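Local coordinates for cellulase (Clostridium cellulovorans, PDB 6UI3), which hydrolyses beta-glucans such as cellulose internally, with broad substrate specificity, as the family 5 (subfamily 4) glycoside hydrolase catalytic domain of a larger protein, at residues C301-N306 / L316-R321; F272-K277 / I284-F289; G30-S35 / W42-T47. All coordinates share one frame; numbering follows the deposited sequence.

All three contacts lie in one (beta/alpha)8 TIM barrel. Along the chain they follow one another: interaction 3 comes after the first strand, 25-29, interaction 2 from the end of the seventh, 267-272, and interaction 1 on and after the eighth, 301-305. Interaction 1 is the middle member, its centre about 12 Å from the centres of both others, which are about 23 Å apart and do not touch. Strand 301-305 pairs with Phe272 on one side and Gly30 on the other, so interaction 2 lies on the seventh-strand side and interaction 3 where the eighth closes on the first. Each includes a loop from the C-terminal end of the barrel, the end that carries the active site in this family.

Interaction 1: C301-N306 / L316-R321; sequences CLWWDN and LGLLNR
The Trp303 indole has Leu318 over one face and the Leu316 carbonyl at its edge, where the eighth strand of the TIM barrel, 301-305, meets the loop leading to helix 329-339. Leu318 CD1 lies 3.4 Å from the centroid of the Trp303 five-membered ring, only 5° off its normal, a CH-pi contact in which the two side chains cross at about a right angle. At the edge, Trp303 NE1 donates to Leu316 O over 2.9 Å; the bond is almost straight (177°) and lies in both the ring plane and the carbonyl plane, which fixes the rotation of the indole. Phe272 makes an edge-to-face contact with this same indole. Trp304 is met at its edge, where its CD1 lies 3.7 Å from Leu316 CD1. The Arg321 guanidinium also uses its edge: NH2 makes a weak bond of 3.0 Å to Asp305 O and also bonds Gly30 O, while NH1 bonds Thr32 OG1.

Asp305 ties the loop to the strand end through its carboxylate. Its OD2 accepts Leu319 N on the syn lone pair at 2.9 Å and 173°, and takes a weak bond from Leu318 N at 3.0 Å; Trp27 NE1 also bonds OD2. Several donors on one buried carboxylate, with a guanidinium close by, would be expected to favour its ionised form. A water links this group to the arginine: it donates weakly to Asp305 OD1 at 2.8 Å, donates to Leu319 O, and accepts from Arg321 NE at 2.8 Å.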
loop_
_atom_site.group_PDB
_atom_site.type_symbol
_atom_site.label_atom_id
_atom_site.label_comp_id
_atom_site.label_asym_id
_atom_site.label_seq_id
_atom_site.Cartn_x
_atom_site.Cartn_y
_atom_site.Cartn_z
ATOM N N CYS A 301 3.773 1.682 -8.956
ATOM C CA CYS A 301 2.864 2.690 -8.428
ATOM C C CYS A 301 1.465 2.112 -8.284
ATOM O O CYS A 301 0.937 1.514 -9.224
ATOM C CB CYS A 301 2.797 3.903 -9.355
ATOM S SG CYS A 301 4.357 4.788 -9.516
ATOM N N LEU A 302 0.876 2.285 -7.110
ATOM C CA LEU A 302 -0.454 1.772 -6.810
ATOM C C LEU A 302 -1.396 2.936 -6.525
ATOM O O LEU A 302 -1.259 3.613 -5.506
ATOM C CB LEU A 302 -0.388 0.833 -5.606
ATOM C CG LEU A 302 0.302 -0.515 -5.784
ATOM C CD1 LEU A 302 1.724 -0.491 -6.147
ATOM C CD2 LEU A 302 0.152 -1.313 -4.489
ATOM N N TRP A 303 -2.354 3.170 -7.417
ATOM C CA TRP A 303 -3.316 4.256 -7.248
ATOM C C TRP A 303 -4.251 3.966 -6.076
ATOM O O TRP A 303 -4.742 2.849 -5.917
ATOM C CB TRP A 303 -4.126 4.424 -8.543
ATOM C CG TRP A 303 -5.137 5.561 -8.505
ATOM C CD1 TRP A 303 -6.357 5.532 -7.913
ATOM C CD2 TRP A 303 -5.022 6.858 -9.108
ATOM N NE1 TRP A 303 -6.990 6.735 -8.074
ATOM C CE2 TRP A 303 -6.206 7.563 -8.820
ATOM C CE3 TRP A 303 -4.034 7.492 -9.852
ATOM C CZ2 TRP A 303 -6.425 8.860 -9.256
ATOM C CZ3 TRP A 303 -4.264 8.777 -10.298
ATOM C CH2 TRP A 303 -5.457 9.438 -10.005
ATOM N N TRP A 304 -4.509 4.995 -5.266
ATOM C CA TRP A 304 -5.478 4.891 -4.163
ATOM C C TRP A 304 -6.888 5.141 -4.683
ATOM O O TRP A 304 -7.261 6.280 -4.952
ATOM C CB TRP A 304 -5.161 5.888 -3.047
ATOM C CG TRP A 304 -6.136 5.765 -1.906
ATOM C CD1 TRP A 304 -7.244 6.531 -1.680
ATOM C CD2 TRP A 304 -6.094 4.799 -0.858
ATOM N NE1 TRP A 304 -7.906 6.087 -0.556
ATOM C CE2 TRP A 304 -7.211 5.029 -0.024
ATOM C CE3 TRP A 304 -5.220 3.760 -0.535
ATOM C CZ2 TRP A 304 -7.464 4.257 1.095
ATOM C CZ3 TRP A 304 -5.472 3.006 0.576
ATOM C CH2 TRP A 304 -6.577 3.255 1.382
ATOM N N ASP A 305 -7.681 4.081 -4.812
ATOM C CA ASP A 305 -9.032 4.155 -5.373
ATOM C C ASP A 305 -10.062 3.953 -4.267
ATOM O O ASP A 305 -10.309 2.832 -3.828
ATOM C CB ASP A 305 -9.217 3.148 -6.497
ATOM C CG ASP A 305 -10.481 3.399 -7.287
ATOM O OD1 ASP A 305 -11.429 3.996 -6.713
ATOM O OD2 ASP A 305 -10.517 2.975 -8.460
ATOM N N ASN A 306 -10.666 5.056 -3.817
ATOM C CA ASN A 306 -11.673 4.994 -2.766
ATOM C C ASN A 306 -13.114 4.924 -3.283
ATOM O O ASN A 306 -14.052 4.970 -2.474
ATOM C CB ASN A 306 -11.522 6.176 -1.807
ATOM C CG ASN A 306 -11.710 7.516 -2.473
ATOM O OD1 ASN A 306 -12.074 7.617 -3.647
ATOM N ND2 ASN A 306 -11.481 8.562 -1.702
ATOM N N LEU A 316 -11.083 10.411 -5.647
ATOM C CA LEU A 316 -9.978 9.566 -6.082
ATOM C C LEU A 316 -10.458 8.315 -6.803
ATOM O O LEU A 316 -9.664 7.410 -7.075
ATOM C CB LEU A 316 -9.106 9.198 -4.873
ATOM C CG LEU A 316 -8.431 10.382 -4.195
ATOM C CD1 LEU A 316 -7.753 9.972 -2.896
ATOM C CD2 LEU A 316 -7.437 11.021 -5.141
ATOM N N GLY A 317 -11.745 8.223 -7.121
ATOM C CA GLY A 317 -12.248 7.032 -7.785
ATOM C C GLY A 317 -11.709 6.879 -9.202
ATOM O O GLY A 317 -11.592 7.851 -9.956
ATOM N N LEU A 318 -11.382 5.636 -9.566
ATOM C CA LEU A 318 -11.126 5.264 -10.952
ATOM C C LEU A 318 -12.103 4.214 -11.450
ATOM O O LEU A 318 -12.682 4.369 -12.536
ATOM C CB LEU A 318 -9.703 4.727 -11.158
ATOM C CG LEU A 318 -8.551 5.714 -11.014
ATOM C CD1 LEU A 318 -7.244 5.006 -11.312
ATOM C CD2 LEU A 318 -8.731 6.911 -11.947
ATOM N N LEU A 319 -12.282 3.135 -10.693
ATOM C CA LEU A 319 -13.265 2.101 -10.994
ATOM C C LEU A 319 -14.559 2.428 -10.258
ATOM O O LEU A 319 -14.588 2.475 -9.025
ATOM C CB LEU A 319 -12.744 0.739 -10.539
ATOM C CG LEU A 319 -13.754 -0.392 -10.637
ATOM C CD1 LEU A 319 -14.072 -0.688 -12.114
ATOM C CD2 LEU A 319 -13.254 -1.630 -9.928
ATOM N N ASN A 320 -15.628 2.684 -11.006
ATOM C CA ASN A 320 -16.938 2.855 -10.389
ATOM C C ASN A 320 -17.433 1.460 -10.019
ATOM O O ASN A 320 -17.782 0.666 -10.899
ATOM C CB ASN A 320 -17.889 3.568 -11.344
ATOM C CG ASN A 320 -19.266 3.734 -10.757
ATOM O OD1 ASN A 320 -19.737 2.875 -10.008
ATOM N ND2 ASN A 320 -19.922 4.843 -11.076
ATOM N N ARG A 321 -17.466 1.147 -8.726
ATOM C CA ARG A 321 -17.776 -0.211 -8.301
ATOM C C ARG A 321 -19.250 -0.563 -8.421
ATOM O O ARG A 321 -19.588 -1.742 -8.328
ATOM C CB ARG A 321 -17.305 -0.451 -6.864
ATOM C CG ARG A 321 -15.796 -0.316 -6.691
ATOM C CD ARG A 321 -15.347 -0.649 -5.274
ATOM N NE ARG A 321 -14.106 0.020 -4.933
ATOM C CZ ARG A 321 -13.621 0.083 -3.698
ATOM N NH1 ARG A 321 -14.239 -0.542 -2.710
ATOM N NH2 ARG A 321 -12.524 0.782 -3.452
HETATM O O HOH W 1 -13.200 1.889 -6.772
#

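Interaction 2: F272-K277 / I284-F289; sequences FAITDK and INFTKF
Apolar packing carries most of this contact, in which the loop leaving the seventh strand of the TIM barrel folds against the helix it leads into, 280-296. Ile274 and Phe286 reach toward each other tip to tip. The Ile274 methyl CG2 comes to 3.4 Å from Phe286 CD1, close to the rim of the ring, while the other branch ends with Ile274 CD1 3.8 Å from Phe286 CG. With CG1 anti to N (chi1 174°), CG2 between N and the carbonyl carbon, and an extended chi2, both branches of Ile274 meet the ring. Phe286 has CG anti to its own N (chi1 172°), which extends the ring out from the helix. A third apolar meeting is looser: Phe286 CE1 lies 4.3 Å from Phe272 CD2, near the plane of the Phe272 ring and therefore at its edge.

A CH-pi interaction is centred on the branch point. Ile274 CB sits 3.9 Å from the centroid of the Phe286 ring, 23° off the normal and displaced toward the rim. Ile249 of helix 243-261 also touches Phe286, and Trp303 packs on both Ile274 and Thr287.

Polar groups contribute proximity but no hydrogen bond between the segments. Thr287 OG1 stands 3.9 Å from Ile274 CG2 and is bonded back to Arg283 O in its own helix. Ala273 O lies 3.9 Å from Phe286 CE1. Between 272-277 and 284-289 the chemistry thus implies cohesion by shape and dispersion; Arg283 NH1, from an earlier part of the helix, adds a polar tie to Ile274 O, whereas the Ala273 carbonyl oxygen, buried beside the Phe286 ring without a hydrogen-bonding partner, probably costs some stability.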
loop_
_atom_site.group_PDB
_atom_site.type_symbol
_atom_site.label_atom_id
_atom_site.label_comp_id
_atom_site.label_asym_id
_atom_site.label_seq_id
_atom_site.Cartn_x
_atom_site.Cartn_y
_atom_site.Cartn_z
ATOM N N PHE A 272 -0.455 6.374 -4.289
ATOM C CA PHE A 272 -0.386 7.710 -4.866
ATOM C C PHE A 272 -1.725 7.953 -5.549
ATOM O O PHE A 272 -2.504 7.023 -5.775
ATOM C CB PHE A 272 0.767 7.872 -5.874
ATOM C CG PHE A 272 0.408 7.459 -7.287
ATOM C CD1 PHE A 272 0.113 6.148 -7.592
ATOM C CD2 PHE A 272 0.380 8.388 -8.322
ATOM C CE1 PHE A 272 -0.238 5.782 -8.877
ATOM C CE2 PHE A 272 0.049 8.010 -9.607
ATOM C CZ PHE A 272 -0.254 6.719 -9.877
ATOM N N ALA A 273 -1.987 9.220 -5.874
ATOM C CA ALA A 273 -3.149 9.620 -6.667
ATOM C C ALA A 273 -3.074 11.131 -6.840
ATOM O O ALA A 273 -2.241 11.804 -6.221
ATOM C CB ALA A 273 -4.472 9.247 -6.010
ATOM N N ILE A 274 -3.952 11.661 -7.697
ATOM C CA ILE A 274 -4.206 13.101 -7.786
ATOM C C ILE A 274 -5.717 13.300 -7.731
ATOM O O ILE A 274 -6.458 12.747 -8.554
ATOM C CB ILE A 274 -3.568 13.760 -9.020
ATOM C CG1 ILE A 274 -4.003 15.234 -9.126
ATOM C CG2 ILE A 274 -3.828 12.975 -10.314
ATOM C CD1 ILE A 274 -3.166 16.083 -10.046
ATOM N N THR A 275 -6.173 14.058 -6.740
ATOM C CA THR A 275 -7.596 14.244 -6.506
ATOM C C THR A 275 -8.249 15.066 -7.615
ATOM O O THR A 275 -7.643 15.973 -8.203
ATOM C CB THR A 275 -7.797 14.856 -5.108
ATOM O OG1 THR A 275 -9.171 14.741 -4.731
ATOM C CG2 THR A 275 -7.365 16.320 -5.031
ATOM N N ASP A 276 -9.512 14.737 -7.901
ATOM C CA ASP A 276 -10.252 15.410 -8.964
ATOM C C ASP A 276 -10.619 16.824 -8.524
ATOM O O ASP A 276 -11.402 17.015 -7.584
ATOM C CB ASP A 276 -11.518 14.620 -9.308
ATOM C CG ASP A 276 -12.162 15.053 -10.600
ATOM O OD1 ASP A 276 -11.647 15.981 -11.263
ATOM O OD2 ASP A 276 -13.222 14.464 -10.941
ATOM N N LYS A 277 -10.094 17.813 -9.231
ATOM C CA LYS A 277 -10.474 19.212 -9.072
ATOM C C LYS A 277 -11.053 19.727 -10.387
ATOM O O LYS A 277 -10.856 20.885 -10.758
ATOM C CB LYS A 277 -9.285 20.043 -8.597
ATOM C CG LYS A 277 -8.710 19.576 -7.262
ATOM C CD LYS A 277 -7.569 20.438 -6.788
ATOM C CE LYS A 277 -6.893 19.862 -5.575
ATOM N NZ LYS A 277 -5.862 20.796 -5.030
ATOM N N ILE A 284 -4.132 13.843 -16.073
ATOM C CA ILE A 284 -3.490 12.969 -17.060
ATOM C C ILE A 284 -1.994 13.239 -17.098
ATOM O O ILE A 284 -1.169 12.319 -17.013
ATOM C CB ILE A 284 -4.122 13.172 -18.453
ATOM C CG1 ILE A 284 -5.574 12.679 -18.464
ATOM C CG2 ILE A 284 -3.309 12.453 -19.523
ATOM C CD1 ILE A 284 -6.363 13.125 -19.695
ATOM N N ASN A 285 -1.629 14.517 -17.217
ATOM C CA ASN A 285 -0.220 14.881 -17.311
ATOM C C ASN A 285 0.530 14.508 -16.045
ATOM O O ASN A 285 1.642 13.972 -16.099
ATOM C CB ASN A 285 -0.067 16.385 -17.554
ATOM C CG ASN A 285 -0.657 16.842 -18.867
ATOM O OD1 ASN A 285 -0.889 16.046 -19.783
ATOM N ND2 ASN A 285 -0.878 18.144 -18.972
ATOM N N PHE A 286 -0.080 14.764 -14.889
ATOM C CA PHE A 286 0.504 14.356 -13.619
ATOM C C PHE A 286 0.763 12.861 -13.578
ATOM O O PHE A 286 1.850 12.412 -13.191
ATOM C CB PHE A 286 -0.450 14.756 -12.490
ATOM C CG PHE A 286 -0.067 14.231 -11.118
ATOM C CD1 PHE A 286 -0.417 12.957 -10.702
ATOM C CD2 PHE A 286 0.605 15.036 -10.212
ATOM C CE1 PHE A 286 -0.071 12.506 -9.417
ATOM C CE2 PHE A 286 0.936 14.572 -8.931
ATOM C CZ PHE A 286 0.604 13.326 -8.553
ATOM N N THR A 287 -0.245 12.073 -13.937
ATOM C CA THR A 287 -0.172 10.624 -13.778
ATOM C C THR A 287 0.857 10.031 -14.721
ATOM O O THR A 287 1.661 9.176 -14.320
ATOM C CB THR A 287 -1.561 10.017 -13.974
ATOM O OG1 THR A 287 -2.459 10.540 -12.989
ATOM C CG2 THR A 287 -1.536 8.514 -13.857
ATOM N N LYS A 288 0.883 10.505 -15.960
ATOM C CA LYS A 288 1.896 10.062 -16.912
ATOM C C LYS A 288 3.296 10.385 -16.398
ATOM O O LYS A 288 4.185 9.529 -16.376
ATOM C CB LYS A 288 1.640 10.746 -18.259
ATOM C CG LYS A 288 2.736 10.570 -19.293
ATOM C CD LYS A 288 2.820 9.147 -19.777
ATOM C CE LYS A 288 4.025 8.939 -20.697
ATOM N NZ LYS A 288 4.002 9.784 -21.917
ATOM N N PHE A 289 3.504 11.636 -15.977
ATOM C CA PHE A 289 4.815 12.044 -15.486
ATOM C C PHE A 289 5.222 11.228 -14.270
ATOM O O PHE A 289 6.365 10.769 -14.160
ATOM C CB PHE A 289 4.811 13.535 -15.125
ATOM C CG PHE A 289 6.145 14.031 -14.691
ATOM C CD1 PHE A 289 7.046 14.506 -15.614
ATOM C CD2 PHE A 289 6.534 13.963 -13.372
ATOM C CE1 PHE A 289 8.310 14.930 -15.226
ATOM C CE2 PHE A 289 7.780 14.405 -12.975
ATOM C CZ PHE A 289 8.664 14.873 -13.893
#

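Interaction 3: G30-S35 / W42-T47; sequences GNTLES and WGNPVT
The backbone of 30-35 passes through a left-handed conformation at Asn31 and then a type I beta turn from Thr32 to Ser35, while 42-47 runs irregularly beside it, approaching most closely where Ser35 meets Trp42. Trp42 buries more surface than any other residue of the contact, with one indole face on Ser35, whose CA lies 3.6 Å from the centroid of the six-membered ring and 11° off its normal, a CH-pi contact over the centre. Ser35 OG, beside its own backbone N, donates to Thr32 O at 2.8 Å, and the same carbonyl accepts Ser35 N, so two donors grip one oxygen. Asn31 brings its CB to the edge of the Trp42 ring, in plane, while its CG lies 3.7 Å from Trp42 CE3 and its amide plane is turned 71° from the ring.

Glu34 holds the preceding residues from within the loop. Its chain bends at chi2 (-77°), bringing OE2 2.7 Å from Asn31 N, which it accepts on the syn lone pair, and OE1 2.8 Å from Thr32 N, which meets it from above the carboxylate plane. Two backbone N-H groups thus fix the carboxylate's orientation and would be expected to stabilise its negative charge.

Between the segments, Asn44 ND2 donates to Asn31 O over 2.9 Å, from above the carbonyl plane; it also bonds Asn306 O. One water joins Asn31 O to Trp42 N and Asn44 N, and another joins Asn31 ND2 to Trp42 O. Thr32 CG2 packs 3.5 Å from Thr47 OG1, a hydroxyl that bonds Glu39. Such a folded-back loop, set between the first strand and the first helix that follows it, belongs to the C-terminal, active-site end of a family 5 TIM barrel.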
loop_
_atom_site.group_PDB
_atom_site.type_symbol
_atom_site.label_atom_id
_atom_site.label_comp_id
_atom_site.label_asym_id
_atom_site.label_seq_id
_atom_site.Cartn_x
_atom_site.Cartn_y
_atom_site.Cartn_z
ATOM N N GLY A 30 -9.466 0.920 -1.724
ATOM C CA GLY A 30 -9.534 1.949 -0.691
ATOM C C GLY A 30 -10.904 2.068 -0.048
ATOM O O GLY A 30 -11.941 1.789 -0.659
ATOM N N ASN A 31 -10.893 2.531 1.201
ATOM C CA ASN A 31 -12.117 2.775 1.972
ATOM C C ASN A 31 -13.019 1.541 1.991
ATOM O O ASN A 31 -14.242 1.605 1.790
ATOM C CB ASN A 31 -12.863 4.010 1.465
ATOM C CG ASN A 31 -12.183 5.309 1.844
ATOM O OD1 ASN A 31 -11.007 5.334 2.193
ATOM N ND2 ASN A 31 -12.926 6.408 1.757
ATOM N N THR A 32 -12.402 0.397 2.249
ATOM C CA THR A 32 -13.082 -0.896 2.204
ATOM C C THR A 32 -12.769 -1.649 3.502
ATOM O O THR A 32 -13.358 -1.320 4.533
ATOM C CB THR A 32 -12.741 -1.611 0.899
ATOM O OG1 THR A 32 -13.020 -0.721 -0.198
ATOM C CG2 THR A 32 -13.589 -2.846 0.691
ATOM N N LEU A 33 -11.844 -2.615 3.496
ATOM C CA LEU A 33 -11.598 -3.413 4.697
ATOM C C LEU A 33 -10.814 -2.689 5.780
ATOM O O LEU A 33 -10.654 -3.250 6.873
ATOM C CB LEU A 33 -10.958 -4.758 4.352
ATOM C CG LEU A 33 -11.927 -5.748 3.692
ATOM C CD1 LEU A 33 -11.156 -6.860 3.019
ATOM C CD2 LEU A 33 -12.909 -6.305 4.724
ATOM N N GLU A 34 -10.379 -1.453 5.541
ATOM C CA GLU A 34 -9.834 -0.624 6.604
ATOM C C GLU A 34 -10.863 0.313 7.225
ATOM O O GLU A 34 -10.506 1.080 8.126
ATOM C CB GLU A 34 -8.599 0.166 6.135
ATOM C CG GLU A 34 -8.867 1.483 5.434
ATOM C CD GLU A 34 -9.340 1.399 3.986
ATOM O OE1 GLU A 34 -9.913 0.383 3.539
ATOM O OE2 GLU A 34 -9.156 2.433 3.288
ATOM N N SER A 35 -12.115 0.269 6.779
ATOM C CA SER A 35 -13.124 1.203 7.273
ATOM C C SER A 35 -13.508 0.904 8.724
ATOM O O SER A 35 -13.447 -0.240 9.190
ATOM C CB SER A 35 -14.404 1.093 6.430
ATOM O OG SER A 35 -14.182 1.324 5.052
ATOM N N TRP A 42 -17.631 2.549 5.395
ATOM C CA TRP A 42 -17.434 3.870 4.814
ATOM C C TRP A 42 -18.198 4.020 3.498
ATOM O O TRP A 42 -17.862 4.873 2.669
ATOM C CB TRP A 42 -15.945 4.187 4.680
ATOM C CG TRP A 42 -15.256 4.510 6.007
ATOM C CD1 TRP A 42 -15.844 4.779 7.219
ATOM C CD2 TRP A 42 -13.847 4.593 6.223
ATOM N NE1 TRP A 42 -14.874 5.031 8.168
ATOM C CE2 TRP A 42 -13.641 4.928 7.579
ATOM C CE3 TRP A 42 -12.738 4.426 5.392
ATOM C CZ2 TRP A 42 -12.365 5.080 8.116
ATOM C CZ3 TRP A 42 -11.481 4.573 5.926
ATOM C CH2 TRP A 42 -11.303 4.908 7.263
ATOM N N GLY A 43 -19.238 3.212 3.302
ATOM C CA GLY A 43 -20.188 3.413 2.223
ATOM C C GLY A 43 -19.889 2.685 0.932
ATOM O O GLY A 43 -20.670 2.811 -0.023
ATOM N N ASN A 44 -18.814 1.910 0.866
ATOM C CA ASN A 44 -18.526 1.166 -0.350
ATOM C C ASN A 44 -19.244 -0.174 -0.340
ATOM O O ASN A 44 -19.607 -0.692 0.724
ATOM C CB ASN A 44 -17.022 1.025 -0.534
ATOM C CG ASN A 44 -16.425 2.267 -1.152
ATOM O OD1 ASN A 44 -17.104 2.991 -1.882
ATOM N ND2 ASN A 44 -15.172 2.546 -0.845
ATOM N N PRO A 45 -19.497 -0.739 -1.518
ATOM C CA PRO A 45 -20.200 -2.022 -1.596
ATOM C C PRO A 45 -19.293 -3.175 -1.203
ATOM O O PRO A 45 -18.069 -3.052 -1.129
ATOM C CB PRO A 45 -20.575 -2.114 -3.080
ATOM C CG PRO A 45 -19.478 -1.374 -3.773
ATOM C CD PRO A 45 -19.158 -0.214 -2.858
ATOM N N VAL A 46 -19.922 -4.320 -0.940
ATOM C CA VAL A 46 -19.167 -5.547 -0.741
ATOM C C VAL A 46 -18.368 -5.839 -2.003
ATOM O O VAL A 46 -18.883 -5.772 -3.121
ATOM C CB VAL A 46 -20.126 -6.693 -0.389
ATOM C CG1 VAL A 46 -19.359 -8.012 -0.282
ATOM C CG2 VAL A 46 -20.854 -6.400 0.920
ATOM N N THR A 47 -17.095 -6.149 -1.832
ATOM C CA THR A 47 -16.205 -6.402 -2.961
ATOM C C THR A 47 -16.542 -7.729 -3.637
ATOM O O THR A 47 -16.914 -8.704 -2.981
ATOM C CB THR A 47 -14.765 -6.440 -2.447
ATOM O OG1 THR A 47 -14.500 -5.265 -1.664
ATOM C CG2 THR A 47 -13.767 -6.471 -3.572
HETATM O O HOH W 2 -16.806 1.021 2.974
HETATM O O HOH W 3 -15.830 6.218 1.382
#